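Local coordinates for protein monoacylglycerol lipase (PDB 6QE2) that probably hydrolyses monoacylglycerols to free fatty acid and glycerol, as a serine hydrolase of the alpha/beta hydrolase fold, at residues Y96-P101 and E189-P194; A193-L198 and L218-K223. One frame throughout, in Å; residues are numbered along the deposited sequence.

In the fold
From the N terminus, the chain first builds strands 5-8, 15-19, 42-46 and 82-86, passes the probable nucleophile elbow and runs through helix 88-99, whose end begins contact 1. The chain returns to that end only at 189-194, so contact 1 closes a long loop holding strand 106-110, the two-stranded antiparallel sheet 139-141/168-170 and several helices. Contact 2 starts on the shared A193 and P194 and closes a much shorter loop around helix 209-217, joining neighbouring parallel strands 195-200 and 223-228. The two loops follow one another, neither nested nor crossed. They touch where I191 meets L218 and V220, so helix end, strand entry and outermost strand form one continuous cluster.

Contact 1: residues Y96-P101 and E189-P194; sequences YAETRP and ERIKAP
The C-terminal end of helix 88-99, which follows the probable nucleophile elbow of this alpha/beta hydrolase, meets R190 and I191 in the loop leading into strand 195-200. R190 is bent at chi3 (66°), which swings NE back toward the helix end; one face of the guanidinium there lies under E98 O, which sits above the centre of the group, 3.2 Å from R190 CZ. This is a carbonyl resting on a cationic plane, and no direct hydrogen bond crosses between the two segments. The long, flat arginine suits the place because its edge remains usable: R190 NH2 donates in plane to a water at 3.0 Å, which in turn donates to T99 O, while R190 NH1 forms a salt bridge with E187. A second water gathers three backbone groups, donating to A97 O and to P101 O and accepting from K192 N at 2.9 Å. It thus bridges two carbonyls of 96-101 to an N-H of the loop.

Beside these polar contacts is an apolar patch. I191 CG1, anti to its own carbonyl carbon (chi1 -66°), comes within 3.4 Å of E98 CG, and the two side chains cross obliquely. I191 CD1 continues to A97 CB at 3.8 Å, where a small alanine admits it against the helix. E98 offers its methylene here, since its OE1 is engaged by R95. P101, just past the helix end, sets CB 3.5 Å from R190 O. A helix end packed on the loop before a neighbouring strand is a feature of layered alpha/beta folds such as the alpha/beta hydrolases.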
loop_
_atom_site.group_PDB
_atom_site.type_symbol
_atom_site.label_atom_id
_atom_site.label_comp_id
_atom_site.label_asym_id
_atom_site.label_seq_id
_atom_site.Cartn_x
_atom_site.Cartn_y
_atom_site.Cartn_z
ATOM N N TYR A 96 -1.042 -4.152 9.509
ATOM C CA TYR A 96 -1.424 -3.311 10.635
ATOM C C TYR A 96 -2.783 -3.727 11.186
ATOM O O TYR A 96 -2.963 -3.815 12.408
ATOM C CB TYR A 96 -1.437 -1.842 10.223
ATOM C CG TYR A 96 -1.392 -0.933 11.430
ATOM C CD1 TYR A 96 -0.177 -0.526 11.967
ATOM C CD2 TYR A 96 -2.559 -0.526 12.066
ATOM C CE1 TYR A 96 -0.119 0.282 13.087
ATOM C CE2 TYR A 96 -2.509 0.295 13.188
ATOM C CZ TYR A 96 -1.287 0.687 13.693
ATOM O OH TYR A 96 -1.222 1.493 14.810
ATOM N N ALA A 97 -3.747 -3.999 10.300
ATOM C CA ALA A 97 -5.059 -4.457 10.739
ATOM C C ALA A 97 -4.987 -5.791 11.462
ATOM O O ALA A 97 -5.864 -6.095 12.279
ATOM C CB ALA A 97 -6.009 -4.551 9.541
ATOM N N GLU A 98 -3.943 -6.580 11.198
ATOM C CA GLU A 98 -3.765 -7.864 11.860
ATOM C C GLU A 98 -3.066 -7.723 13.206
ATOM O O GLU A 98 -3.414 -8.423 14.162
ATOM C CB GLU A 98 -2.976 -8.798 10.947
ATOM C CG GLU A 98 -3.824 -9.312 9.811
ATOM C CD GLU A 98 -3.044 -10.032 8.743
ATOM O OE1 GLU A 98 -1.798 -10.020 8.779
ATOM O OE2 GLU A 98 -3.693 -10.615 7.854
ATOM N N THR A 99 -2.085 -6.826 13.304
ATOM C CA THR A 99 -1.255 -6.729 14.499
ATOM C C THR A 99 -1.684 -5.633 15.468
ATOM O O THR A 99 -1.291 -5.684 16.639
ATOM C CB THR A 99 0.205 -6.503 14.102
ATOM O OG1 THR A 99 0.297 -5.318 13.309
ATOM C CG2 THR A 99 0.731 -7.697 13.295
ATOM N N ARG A 100 -2.447 -4.641 15.010
ATOM C CA ARG A 100 -3.093 -3.647 15.869
ATOM C C ARG A 100 -4.595 -3.660 15.587
ATOM O O ARG A 100 -5.165 -2.647 15.164
ATOM C CB ARG A 100 -2.516 -2.253 15.635
ATOM C CG ARG A 100 -1.089 -2.028 16.130
ATOM C CD ARG A 100 -0.022 -2.604 15.180
ATOM N NE ARG A 100 1.269 -1.926 15.338
ATOM C CZ ARG A 100 2.439 -2.425 14.938
ATOM N NH1 ARG A 100 2.496 -3.615 14.348
ATOM N NH2 ARG A 100 3.559 -1.730 15.125
ATOM N N PRO A 101 -5.269 -4.793 15.822
ATOM C CA PRO A 101 -6.612 -4.983 15.244
ATOM C C PRO A 101 -7.651 -3.997 15.736
ATOM O O PRO A 101 -8.608 -3.713 15.002
ATOM C CB PRO A 101 -6.980 -6.419 15.652
ATOM C CG PRO A 101 -5.729 -7.036 16.160
ATOM C CD PRO A 101 -4.853 -5.944 16.644
ATOM N N GLU A 189 -7.183 -14.095 10.125
ATOM C CA GLU A 189 -8.283 -14.140 11.082
ATOM C C GLU A 189 -8.155 -13.114 12.202
ATOM O O GLU A 189 -9.120 -12.919 12.949
ATOM C CB GLU A 189 -8.408 -15.546 11.673
ATOM C CG GLU A 189 -8.697 -16.606 10.628
ATOM C CD GLU A 189 -9.285 -17.877 11.214
ATOM O OE1 GLU A 189 -9.280 -18.028 12.453
ATOM O OE2 GLU A 189 -9.759 -18.725 10.428
ATOM N N ARG A 190 -7.000 -12.466 12.351
ATOM C CA ARG A 190 -6.835 -11.460 13.394
ATOM C C ARG A 190 -7.529 -10.144 13.060
ATOM O O ARG A 190 -7.762 -9.338 13.967
ATOM C CB ARG A 190 -5.347 -11.193 13.644
ATOM C CG ARG A 190 -4.575 -12.412 14.104
ATOM C CD ARG A 190 -3.137 -12.065 14.482
ATOM N NE ARG A 190 -3.050 -11.204 15.656
ATOM C CZ ARG A 190 -1.951 -10.546 16.016
ATOM N NH1 ARG A 190 -0.848 -10.649 15.287
ATOM N NH2 ARG A 190 -1.953 -9.784 17.103
ATOM N N ILE A 191 -7.861 -9.918 11.788
ATOM C CA ILE A 191 -8.492 -8.666 11.409
ATOM C C ILE A 191 -9.914 -8.633 11.957
ATOM O O ILE A 191 -10.694 -9.577 11.760
ATOM C CB ILE A 191 -8.492 -8.483 9.889
ATOM C CG1 ILE A 191 -7.032 -8.330 9.396
ATOM C CG2 ILE A 191 -9.350 -7.227 9.543
ATOM C CD1 ILE A 191 -6.883 -7.954 7.970
ATOM N N LYS A 192 -10.256 -7.515 12.621
ATOM C CA LYS A 192 -11.600 -7.255 13.158
ATOM C C LYS A 192 -12.311 -6.093 12.496
ATOM O O LYS A 192 -13.552 -6.035 12.549
ATOM C CB LYS A 192 -11.512 -6.975 14.666
ATOM C CG LYS A 192 -10.927 -8.144 15.468
ATOM C CD LYS A 192 -11.865 -9.402 15.344
ATOM C CE LYS A 192 -11.683 -10.426 16.482
ATOM N NZ LYS A 192 -10.502 -11.336 16.319
ATOM N N ALA A 193 -11.577 -5.176 11.863
ATOM C CA ALA A 193 -12.163 -4.003 11.221
ATOM C C ALA A 193 -12.651 -4.357 9.804
ATOM O O ALA A 193 -12.155 -5.304 9.195
ATOM C CB ALA A 193 -11.126 -2.877 11.152
ATOM N N PRO A 194 -13.561 -3.581 9.235
ATOM C CA PRO A 194 -14.007 -3.841 7.861
ATOM C C PRO A 194 -12.876 -3.700 6.851
ATOM O O PRO A 194 -11.960 -2.894 7.021
ATOM C CB PRO A 194 -15.092 -2.779 7.632
ATOM C CG PRO A 194 -15.589 -2.463 8.997
ATOM C CD PRO A 194 -14.379 -2.539 9.887
HETATM O O HOH W 1 -8.509 -5.183 12.618
HETATM O O HOH W 2 0.248 -7.850 17.755
#

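Contact 2: residues A193-L198 and L218-K223; sequences APVLLL and LKVKDK
V195 and K223 pair as parallel neighbours where strand 195-200 meets strand 223-228, the outermost of the central sheet. The backbone bond comes first: V195 N donates to D222 O at 3.0 Å, with an N-H...O angle of 161°. Two CA-H...O contacts flank it, P194 CA to the same D222 O and K223 CA to V195 O at 3.4 Å. D222 sits at the centre of an inverse gamma turn. Its OD1 and V195 O both accept from one water, the latter at 2.7 Å, while OD2 bonds to H256 and lies 3.6 Å from P194 CB. The proline ring suits the place because its CB and CG pack beside the D222 carboxylate.

The apolar contacts fan out from V195, whose two branches serve different partners. V195 CG1, anti to the backbone N (chi1 172°), meets L218 CD1 tip to tip at 3.9 Å, whereas V195 CG2 crosses V220 CG1 at 4.2 Å. The other branch, V220 CG2, lies 3.6 Å from A193 O, a buried carbonyl for which the model offers no partner. An alanine in place of V220 removes both methyls, which would probably open a gap beside V195 CG2 and leave A193 O with less apolar cover.

Two lysine ammonium groups converge on L218 O, which accepts from K219 NZ at 3.1 Å and from K223 NZ, the two approaching from opposite faces of its carbonyl plane. K223 also bonds to F215 O and makes a cation-pi contact with the F215 ring. The chemistry implies a beta-alpha-beta crossover packed by the branched aliphatics V195, L218 and V220, with D222 tied to H256 and K223 to F215 at the ends of the flanking helices.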
loop_
_atom_site.group_PDB
_atom_site.type_symbol
_atom_site.label_atom_id
_atom_site.label_comp_id
_atom_site.label_asym_id
_atom_site.label_seq_id
_atom_site.Cartn_x
_atom_site.Cartn_y
_atom_site.Cartn_z
ATOM N N ALA A 193 -11.577 -5.176 11.863
ATOM C CA ALA A 193 -12.163 -4.003 11.221
ATOM C C ALA A 193 -12.651 -4.357 9.804
ATOM O O ALA A 193 -12.155 -5.304 9.195
ATOM C CB ALA A 193 -11.126 -2.877 11.152
ATOM N N PRO A 194 -13.561 -3.581 9.235
ATOM C CA PRO A 194 -14.007 -3.841 7.861
ATOM C C PRO A 194 -12.876 -3.700 6.851
ATOM O O PRO A 194 -11.960 -2.894 7.021
ATOM C CB PRO A 194 -15.092 -2.779 7.632
ATOM C CG PRO A 194 -15.589 -2.463 8.997
ATOM C CD PRO A 194 -14.379 -2.539 9.887
ATOM N N VAL A 195 -12.962 -4.488 5.779
ATOM C CA VAL A 195 -11.900 -4.609 4.784
ATOM C C VAL A 195 -12.465 -4.366 3.391
ATOM O O VAL A 195 -13.534 -4.884 3.045
ATOM C CB VAL A 195 -11.228 -6.001 4.841
ATOM C CG1 VAL A 195 -10.254 -6.183 3.666
ATOM C CG2 VAL A 195 -10.540 -6.217 6.171
ATOM N N LEU A 196 -11.735 -3.597 2.584
ATOM C CA LEU A 196 -11.997 -3.470 1.152
ATOM C C LEU A 196 -10.701 -3.744 0.401
ATOM O O LEU A 196 -9.684 -3.091 0.658
ATOM C CB LEU A 196 -12.535 -2.078 0.802
ATOM C CG LEU A 196 -12.651 -1.732 -0.685
ATOM C CD1 LEU A 196 -13.641 -2.664 -1.408
ATOM C CD2 LEU A 196 -13.047 -0.265 -0.866
ATOM N N LEU A 197 -10.731 -4.717 -0.509
ATOM C CA LEU A 197 -9.607 -5.024 -1.380
ATOM C C LEU A 197 -9.970 -4.658 -2.813
ATOM O O LEU A 197 -11.065 -4.984 -3.281
ATOM C CB LEU A 197 -9.262 -6.517 -1.297
ATOM C CG LEU A 197 -9.041 -7.067 0.113
ATOM C CD1 LEU A 197 -8.865 -8.577 0.055
ATOM C CD2 LEU A 197 -7.816 -6.427 0.755
ATOM N N LEU A 198 -9.046 -4.001 -3.516
ATOM C CA LEU A 198 -9.258 -3.589 -4.901
ATOM C C LEU A 198 -8.110 -4.111 -5.754
ATOM O O LEU A 198 -6.942 -3.849 -5.445
ATOM C CB LEU A 198 -9.346 -2.063 -5.032
ATOM C CG LEU A 198 -10.319 -1.321 -4.122
ATOM C CD1 LEU A 198 -9.522 -0.447 -3.181
ATOM C CD2 LEU A 198 -11.289 -0.477 -4.925
ATOM N N LEU A 218 -10.068 -14.255 5.440
ATOM C CA LEU A 218 -10.571 -13.343 6.444
ATOM C C LEU A 218 -11.795 -13.910 7.140
ATOM O O LEU A 218 -12.586 -14.607 6.529
ATOM C CB LEU A 218 -10.947 -12.014 5.813
ATOM C CG LEU A 218 -9.856 -11.128 5.232
ATOM C CD1 LEU A 218 -10.504 -10.059 4.381
ATOM C CD2 LEU A 218 -9.017 -10.506 6.330
ATOM N N LYS A 219 -11.942 -13.593 8.420
ATOM C CA LYS A 219 -13.085 -14.043 9.198
ATOM C C LYS A 219 -14.042 -12.901 9.488
ATOM O O LYS A 219 -15.183 -13.130 9.850
ATOM C CB LYS A 219 -12.644 -14.706 10.492
ATOM C CG LYS A 219 -12.118 -16.113 10.291
ATOM C CD LYS A 219 -13.114 -16.987 9.552
ATOM C CE LYS A 219 -12.414 -18.010 8.676
ATOM N NZ LYS A 219 -12.425 -17.589 7.247
ATOM N N VAL A 220 -13.566 -11.669 9.347
ATOM C CA VAL A 220 -14.424 -10.511 9.544
ATOM C C VAL A 220 -15.549 -10.561 8.520
ATOM O O VAL A 220 -15.344 -10.929 7.355
ATOM C CB VAL A 220 -13.603 -9.213 9.439
ATOM C CG1 VAL A 220 -12.994 -9.057 8.045
ATOM C CG2 VAL A 220 -14.448 -8.000 9.800
ATOM N N LYS A 221 -16.761 -10.224 8.960
ATOM C CA LYS A 221 -17.917 -10.364 8.082
ATOM C C LYS A 221 -17.995 -9.235 7.064
ATOM O O LYS A 221 -18.329 -9.475 5.899
ATOM C CB LYS A 221 -19.194 -10.459 8.914
ATOM C CG LYS A 221 -19.207 -11.696 9.796
ATOM C CD LYS A 221 -20.413 -11.755 10.708
ATOM C CE LYS A 221 -20.428 -13.070 11.467
ATOM N NZ LYS A 221 -19.066 -13.433 11.954
ATOM N N ASP A 222 -17.690 -8.003 7.481
ATOM C CA ASP A 222 -17.748 -6.845 6.587
ATOM C C ASP A 222 -16.458 -6.805 5.772
ATOM O O ASP A 222 -15.527 -6.043 6.042
ATOM C CB ASP A 222 -17.962 -5.560 7.382
ATOM C CG ASP A 222 -18.285 -4.364 6.497
ATOM O OD1 ASP A 222 -18.205 -4.481 5.255
ATOM O OD2 ASP A 222 -18.628 -3.299 7.052
ATOM N N LYS A 223 -16.393 -7.682 4.771
ATOM C CA LYS A 223 -15.274 -7.737 3.842
ATOM C C LYS A 223 -15.790 -7.650 2.413
ATOM O O LYS A 223 -16.859 -8.184 2.090
ATOM C CB LYS A 223 -14.454 -9.017 4.038
ATOM C CG LYS A 223 -15.272 -10.289 3.892
ATOM C CD LYS A 223 -14.424 -11.527 4.119
ATOM C CE LYS A 223 -15.188 -12.778 3.732
ATOM N NZ LYS A 223 -14.399 -14.016 3.982
HETATM O O HOH W 3 -16.202 -4.306 3.334
#